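Long-range contacts in mandelate racemase/muconate lactonizing enzyme (Polaromonas sp., PDB 2OG9), which probably catalyses a racemisation or related isomerisation, as a mandelate racemase-like member of the enolase superfamily: residues G156-H160 and K184-P188; L166-S171 and A199-L204. One frame throughout, in Å; residues are numbered along the deposited sequence.

Interaction 1 of 2, residues G156-H160 and K184-P188; sequences GGFLH and KVGQP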
ATOM      1  N   GLY A 156     -22.863  24.646  31.680  1.00 40.54           N
ATOM      2  CA  GLY A 156     -22.668  24.076  33.002  1.00 42.38           C
ATOM      3  C   GLY A 156     -23.331  22.725  33.182  1.00 43.42           C
ATOM      4  O   GLY A 156     -23.715  22.355  34.294  1.00 43.39           O
ATOM      5  N   GLY A 157     -23.464  21.979  32.092  1.00 42.63           N
ATOM      6  CA  GLY A 157     -24.096  20.678  32.178  1.00 43.84           C
ATOM      7  C   GLY A 157     -23.135  19.507  32.235  1.00 44.14           C
ATOM      8  O   GLY A 157     -22.144  19.454  31.504  1.00 43.17           O
ATOM      9  N   PHE A 158     -23.429  18.567  33.126  1.00 44.39           N
ATOM     10  CA  PHE A 158     -22.624  17.363  33.279  1.00 44.35           C
ATOM     11  C   PHE A 158     -23.591  16.192  33.268  1.00 44.35           C
ATOM     12  O   PHE A 158     -24.806  16.391  33.223  1.00 43.44           O
ATOM     13  CB  PHE A 158     -21.845  17.391  34.593  1.00 45.19           C
ATOM     14  CG  PHE A 158     -20.897  18.549  34.709  1.00 46.73           C
ATOM     15  CD1 PHE A 158     -21.176  19.608  35.568  1.00 47.16           C
ATOM     16  CD2 PHE A 158     -19.733  18.591  33.945  1.00 47.51           C
ATOM     17  CE1 PHE A 158     -20.309  20.695  35.666  1.00 47.91           C
ATOM     18  CE2 PHE A 158     -18.858  19.672  34.033  1.00 47.86           C
ATOM     19  CZ  PHE A 158     -19.147  20.727  34.895  1.00 49.08           C
ATOM     20  N   LEU A 159     -23.062  14.977  33.305  1.00 44.79           N
ATOM     21  CA  LEU A 159     -23.912  13.793  33.293  1.00 46.05           C
ATOM     22  C   LEU A 159     -24.909  13.784  34.450  1.00 47.24           C
ATOM     23  O   LEU A 159     -26.031  13.293  34.307  1.00 47.80           O
ATOM     24  CB  LEU A 159     -23.052  12.529  33.345  1.00 45.33           C
ATOM     25  CG  LEU A 159     -22.344  12.154  32.039  1.00 45.59           C
ATOM     26  CD1 LEU A 159     -21.228  11.162  32.323  1.00 45.13           C
ATOM     27  CD2 LEU A 159     -23.357  11.570  31.062  1.00 44.75           C
ATOM     28  N   HIS A 160     -24.499  14.340  35.587  1.00 47.92           N
ATOM     29  CA  HIS A 160     -25.352  14.379  36.771  1.00 48.95           C
ATOM     30  C   HIS A 160     -26.347  15.538  36.808  1.00 48.54           C
ATOM     31  O   HIS A 160     -27.214  15.582  37.679  1.00 49.16           O
ATOM     32  CB  HIS A 160     -24.486  14.398  38.039  1.00 50.28           C
ATOM     33  CG  HIS A 160     -23.488  15.513  38.078  1.00 51.85           C
ATOM     34  ND1 HIS A 160     -23.850  16.835  38.224  1.00 52.47           N
ATOM     35  CD2 HIS A 160     -22.137  15.501  37.985  1.00 51.70           C
ATOM     36  CE1 HIS A 160     -22.765  17.589  38.219  1.00 53.08           C
ATOM     37  NE2 HIS A 160     -21.712  16.803  38.075  1.00 52.74           N
ATOM     38  N   LYS A 184     -22.608  16.270  27.601  1.00 35.14           N
ATOM     39  CA  LYS A 184     -21.759  15.200  28.096  1.00 35.99           C
ATOM     40  C   LYS A 184     -22.545  13.895  28.061  1.00 35.72           C
ATOM     41  O   LYS A 184     -23.691  13.841  28.512  1.00 34.25           O
ATOM     42  CB  LYS A 184     -21.321  15.487  29.533  1.00 37.73           C
ATOM     43  CG  LYS A 184     -20.398  16.683  29.690  1.00 40.42           C
ATOM     44  CD  LYS A 184     -19.013  16.401  29.127  1.00 42.53           C
ATOM     45  CE  LYS A 184     -18.064  17.557  29.404  1.00 43.81           C
ATOM     46  NZ  LYS A 184     -17.998  17.871  30.861  1.00 45.28           N
ATOM     47  N   VAL A 185     -21.932  12.854  27.505  1.00 35.49           N
ATOM     48  CA  VAL A 185     -22.558  11.538  27.426  1.00 35.75           C
ATOM     49  C   VAL A 185     -21.499  10.509  27.797  1.00 36.78           C
ATOM     50  O   VAL A 185     -20.419  10.871  28.253  1.00 36.39           O
ATOM     51  CB  VAL A 185     -23.083  11.233  26.000  1.00 35.61           C
ATOM     52  CG1 VAL A 185     -24.154  12.243  25.613  1.00 35.04           C
ATOM     53  CG2 VAL A 185     -21.932  11.256  24.995  1.00 32.45           C
ATOM     54  N   GLY A 186     -21.804   9.231  27.612  1.00 39.16           N
ATOM     55  CA  GLY A 186     -20.828   8.204  27.928  1.00 42.33           C
ATOM     56  C   GLY A 186     -21.038   7.501  29.255  1.00 44.85           C
ATOM     57  O   GLY A 186     -20.082   7.032  29.873  1.00 45.73           O
ATOM     58  N   GLN A 187     -22.284   7.433  29.705  1.00 47.14           N
ATOM     59  CA  GLN A 187     -22.590   6.755  30.958  1.00 48.90           C
ATOM     60  C   GLN A 187     -23.048   5.334  30.645  1.00 49.17           C
ATOM     61  O   GLN A 187     -23.634   5.079  29.592  1.00 49.67           O
ATOM     62  CB  GLN A 187     -23.680   7.510  31.721  1.00 49.44           C
ATOM     63  CG  GLN A 187     -24.920   7.811  30.902  1.00 51.03           C
ATOM     64  CD  GLN A 187     -25.902   8.697  31.642  1.00 52.09           C
ATOM     65  OE1 GLN A 187     -26.875   9.182  31.064  1.00 52.41           O
ATOM     66  NE2 GLN A 187     -25.653   8.912  32.931  1.00 52.64           N
ATOM     67  N   PRO A 188     -22.780   4.386  31.556  1.00 49.77           N
ATOM     68  CA  PRO A 188     -23.158   2.981  31.384  1.00 48.97           C
ATOM     69  C   PRO A 188     -24.544   2.742  30.784  1.00 48.90           C
ATOM     70  O   PRO A 188     -24.746   1.773  30.052  1.00 48.60           O
ATOM     71  CB  PRO A 188     -23.027   2.427  32.796  1.00 49.74           C
ATOM     72  CG  PRO A 188     -21.828   3.172  33.307  1.00 50.07           C
ATOM     73  CD  PRO A 188     -22.116   4.593  32.857  1.00 49.68           C
TER

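Interaction 2 of 2, residues L166-S171 and A199-L204; sequences LMVNAS and AVRKHL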
ATOM      1  N   LEU A 166     -30.516  21.485  32.824  1.00 47.50           N
ATOM      2  CA  LEU A 166     -29.604  21.664  31.705  1.00 47.06           C
ATOM      3  C   LEU A 166     -30.366  22.273  30.531  1.00 47.07           C
ATOM      4  O   LEU A 166     -29.794  22.993  29.715  1.00 47.22           O
ATOM      5  CB  LEU A 166     -28.993  20.312  31.318  1.00 47.52           C
ATOM      6  CG  LEU A 166     -27.855  20.272  30.293  1.00 47.88           C
ATOM      7  CD1 LEU A 166     -27.120  18.947  30.411  1.00 48.14           C
ATOM      8  CD2 LEU A 166     -28.406  20.464  28.889  1.00 48.53           C
HETATM    9  N   MSE A 167     -31.666  21.991  30.463  1.00 47.02           N
HETATM   10  CA  MSE A 167     -32.512  22.513  29.395  1.00 47.71           C
HETATM   11  C   MSE A 167     -32.734  24.018  29.493  1.00 47.27           C
HETATM   12  O   MSE A 167     -32.720  24.718  28.477  1.00 47.03           O
HETATM   13  CB  MSE A 167     -33.860  21.790  29.394  1.00 49.29           C
HETATM   14  CG  MSE A 167     -33.787  20.389  28.818  1.00 50.35           C
HETATM   15 SE   MSE A 167     -35.400  19.382  29.102  1.00 65.71          SE
HETATM   16  CE  MSE A 167     -36.461  20.032  27.639  1.00 50.07           C
ATOM     17  N   VAL A 168     -32.945  24.518  30.707  1.00 47.54           N
ATOM     18  CA  VAL A 168     -33.154  25.949  30.906  1.00 46.89           C
ATOM     19  C   VAL A 168     -31.809  26.677  30.863  1.00 46.60           C
ATOM     20  O   VAL A 168     -31.738  27.843  30.471  1.00 46.52           O
ATOM     21  CB  VAL A 168     -33.876  26.248  32.254  1.00 47.26           C
ATOM     22  CG1 VAL A 168     -35.281  25.658  32.233  1.00 45.55           C
ATOM     23  CG2 VAL A 168     -33.086  25.680  33.419  1.00 46.20           C
ATOM     24  N   ASN A 169     -30.747  25.983  31.263  1.00 46.09           N
ATOM     25  CA  ASN A 169     -29.398  26.548  31.248  1.00 46.07           C
ATOM     26  C   ASN A 169     -28.940  26.729  29.797  1.00 45.96           C
ATOM     27  O   ASN A 169     -28.383  27.764  29.427  1.00 44.73           O
ATOM     28  CB  ASN A 169     -28.423  25.614  31.975  1.00 47.01           C
ATOM     29  CG  ASN A 169     -28.513  25.728  33.488  1.00 48.80           C
ATOM     30  OD1 ASN A 169     -29.589  25.943  34.047  1.00 50.26           O
ATOM     31  ND2 ASN A 169     -27.378  25.568  34.159  1.00 49.09           N
ATOM     32  N   ALA A 170     -29.181  25.706  28.983  1.00 45.06           N
ATOM     33  CA  ALA A 170     -28.807  25.741  27.577  1.00 44.61           C
ATOM     34  C   ALA A 170     -29.567  26.858  26.876  1.00 44.25           C
ATOM     35  O   ALA A 170     -28.974  27.684  26.185  1.00 42.91           O
ATOM     36  CB  ALA A 170     -29.114  24.402  26.922  1.00 43.67           C
ATOM     37  N   SER A 171     -30.884  26.879  27.054  1.00 44.57           N
ATOM     38  CA  SER A 171     -31.712  27.906  26.439  1.00 44.83           C
ATOM     39  C   SER A 171     -31.216  29.291  26.853  1.00 44.45           C
ATOM     40  O   SER A 171     -31.299  30.248  26.082  1.00 44.46           O
ATOM     41  CB  SER A 171     -33.179  27.715  26.844  1.00 46.29           C
ATOM     42  OG  SER A 171     -33.312  27.589  28.250  1.00 49.57           O
ATOM     43  N   ALA A 199     -34.224  15.027  24.693  1.00 40.88           N
ATOM     44  CA  ALA A 199     -34.893  16.050  25.491  1.00 41.83           C
ATOM     45  C   ALA A 199     -34.342  17.441  25.200  1.00 42.32           C
ATOM     46  O   ALA A 199     -35.099  18.407  25.087  1.00 42.84           O
ATOM     47  CB  ALA A 199     -34.741  15.731  26.973  1.00 41.53           C
ATOM     48  N   VAL A 200     -33.020  17.543  25.087  1.00 42.25           N
ATOM     49  CA  VAL A 200     -32.377  18.818  24.802  1.00 41.26           C
ATOM     50  C   VAL A 200     -32.746  19.283  23.398  1.00 41.16           C
ATOM     51  O   VAL A 200     -33.097  20.448  23.189  1.00 40.56           O
ATOM     52  CB  VAL A 200     -30.838  18.710  24.913  1.00 41.22           C
ATOM     53  CG1 VAL A 200     -30.187  20.024  24.512  1.00 40.60           C
ATOM     54  CG2 VAL A 200     -30.448  18.352  26.335  1.00 40.00           C
ATOM     55  N   ARG A 201     -32.676  18.368  22.436  1.00 40.74           N
ATOM     56  CA  ARG A 201     -33.007  18.696  21.056  1.00 42.23           C
ATOM     57  C   ARG A 201     -34.442  19.194  20.906  1.00 43.59           C
ATOM     58  O   ARG A 201     -34.694  20.158  20.182  1.00 43.14           O
ATOM     59  CB  ARG A 201     -32.782  17.478  20.151  1.00 41.10           C
ATOM     60  CG  ARG A 201     -33.414  17.592  18.765  1.00 41.94           C
ATOM     61  CD  ARG A 201     -32.981  18.852  18.022  1.00 42.92           C
ATOM     62  NE  ARG A 201     -31.552  18.874  17.711  1.00 43.18           N
ATOM     63  CZ  ARG A 201     -30.966  18.087  16.815  1.00 44.14           C
ATOM     64  NH1 ARG A 201     -31.683  17.202  16.133  1.00 43.30           N
ATOM     65  NH2 ARG A 201     -29.659  18.192  16.594  1.00 42.64           N
ATOM     66  N   LYS A 202     -35.382  18.545  21.587  1.00 44.99           N
ATOM     67  CA  LYS A 202     -36.779  18.957  21.489  1.00 46.24           C
ATOM     68  C   LYS A 202     -36.999  20.326  22.120  1.00 46.41           C
ATOM     69  O   LYS A 202     -37.824  21.107  21.650  1.00 46.21           O
ATOM     70  CB  LYS A 202     -37.701  17.935  22.162  1.00 47.32           C
ATOM     71  CG  LYS A 202     -39.180  18.277  22.000  1.00 48.59           C
ATOM     72  CD  LYS A 202     -40.097  17.261  22.665  1.00 49.84           C
ATOM     73  CE  LYS A 202     -41.560  17.665  22.497  1.00 50.00           C
ATOM     74  NZ  LYS A 202     -42.501  16.718  23.169  1.00 51.13           N
ATOM     75  N   HIS A 203     -36.251  20.614  23.181  1.00 46.81           N
ATOM     76  CA  HIS A 203     -36.372  21.889  23.880  1.00 47.61           C
ATOM     77  C   HIS A 203     -35.808  23.073  23.094  1.00 47.45           C
ATOM     78  O   HIS A 203     -36.497  24.072  22.883  1.00 46.91           O
ATOM     79  CB  HIS A 203     -35.670  21.808  25.234  1.00 48.49           C
ATOM     80  CG  HIS A 203     -35.859  23.023  26.087  1.00 50.29           C
ATOM     81  ND1 HIS A 203     -37.105  23.502  26.435  1.00 50.71           N
ATOM     82  CD2 HIS A 203     -34.962  23.849  26.676  1.00 50.72           C
ATOM     83  CE1 HIS A 203     -36.965  24.569  27.202  1.00 51.07           C
ATOM     84  NE2 HIS A 203     -35.675  24.800  27.364  1.00 50.86           N
ATOM     85  N   LEU A 204     -34.555  22.959  22.662  1.00 46.87           N
ATOM     86  CA  LEU A 204     -33.902  24.034  21.923  1.00 46.04           C
ATOM     87  C   LEU A 204     -34.355  24.158  20.476  1.00 45.75           C
ATOM     88  O   LEU A 204     -34.411  25.260  19.930  1.00 45.79           O
ATOM     89  CB  LEU A 204     -32.385  23.849  21.963  1.00 45.70           C
ATOM     90  CG  LEU A 204     -31.761  23.841  23.360  1.00 46.05           C
ATOM     91  CD1 LEU A 204     -30.262  23.630  23.247  1.00 46.25           C
ATOM     92  CD2 LEU A 204     -32.071  25.152  24.069  1.00 44.93           C
TER

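Interaction 1 of 2, residues G156-H160 and K184-P188
Leu159 and Phe158 meet Lys184 in a van der Waals contact between two loops, one following strand 148-152 and the other strand 181-184 at the C-terminal ends of neighbouring barrel strands; one leucine methyl and a lysine chain here meet backbone and ring. Leu159 contributes most of its contact through a single methyl: CD2 lies 3.4 Å from Lys184 O and 3.7 Å from Val185 CA, pressing on the backbone where the strand turns into loop. Leu159 CD2 also lies 4.1 Å from Gln187 CB, and is thus set between the chain of residues 184-185 and a side chain from further along the loop. The CB of Lys184 points toward the other loop, and Lys184 CG packs 3.7 Å from Gly157 O. A bend at chi2 (-71°) and another at chi4 (56°) fold the chain beside Phe158, the two side chains pointing the same way. Lys184 NZ therefore arrives at the edge of the phenyl ring, near its plane, 3.6 Å from Phe158 CD2, and does not lie over a face. Beyond the contact, Gly186 N is hydrogen-bonded to Asp193 OD2 on helix 190-204, while Phe158 N bonds to Thr161 OG1. Lys184 also touches Asn215. Lys184 is the last residue of a Lys-x-Lys sequence closing the second barrel strand, a family pattern consistent with a place at the active-site mouth of the enolase-superfamily (beta/alpha)7beta barrel.

Interaction 2 of 2, residues L166-S171 and A199-L204
Met167, present as selenomethionine, packs against His203 where the two helices face each other. The imidazole edge faces Met167 O near the ring plane, with His203 CD2 3.0 Å from that oxygen; NE2 is also close, but at a poor angle for a hydrogen bond. His203 CG stands anti to its N (chi1 -174°), carrying the ring across to helix 163-175. Met167 SE lies obliquely above the His203 ring, 5.2 Å from its centroid and 28° off the normal. The terminal methyl of Met167 is modelled unusually tightly against His203 CB, and its position is doubtful. These are the first two helices of the TIM barrel, adjacent on its outside; the axes of segments 166-171 and 199-204 come within 9.9 Å, crossing at -44°. Apolar packing fills the side nearer the strands. Leu166 CD2 meets Val200 CG2 at 3.9 Å, the two side chains crossing at about a right angle, and both touch Leu183 of strand 181-184. One turn on, Ala170 CB sits 3.9 Å from Leu204 CD1, both residues resting on Ile181, while Leu204 CD2 packs 3.6 Å from the backbone Ser171 N.

The two contacts join the same pair of successive beta/alpha units at different levels: interaction 1 between the loops at the C-terminal ends of the strands, interaction 2 between the helices that follow. Their centres are about 14 Å apart, and they touch directly where Gly157 CA packs 3.9 Å from Leu166 CD1. Strand 181-184 links them: its side chains back the helix pair and its last residue, Lys184, belongs to interaction 1. Interaction 1 is on the side where relatives hold their active site, whereas interaction 2 is packing of the outer layer. The calcium site at Ala254 and Phe257 includes no residue of either contact.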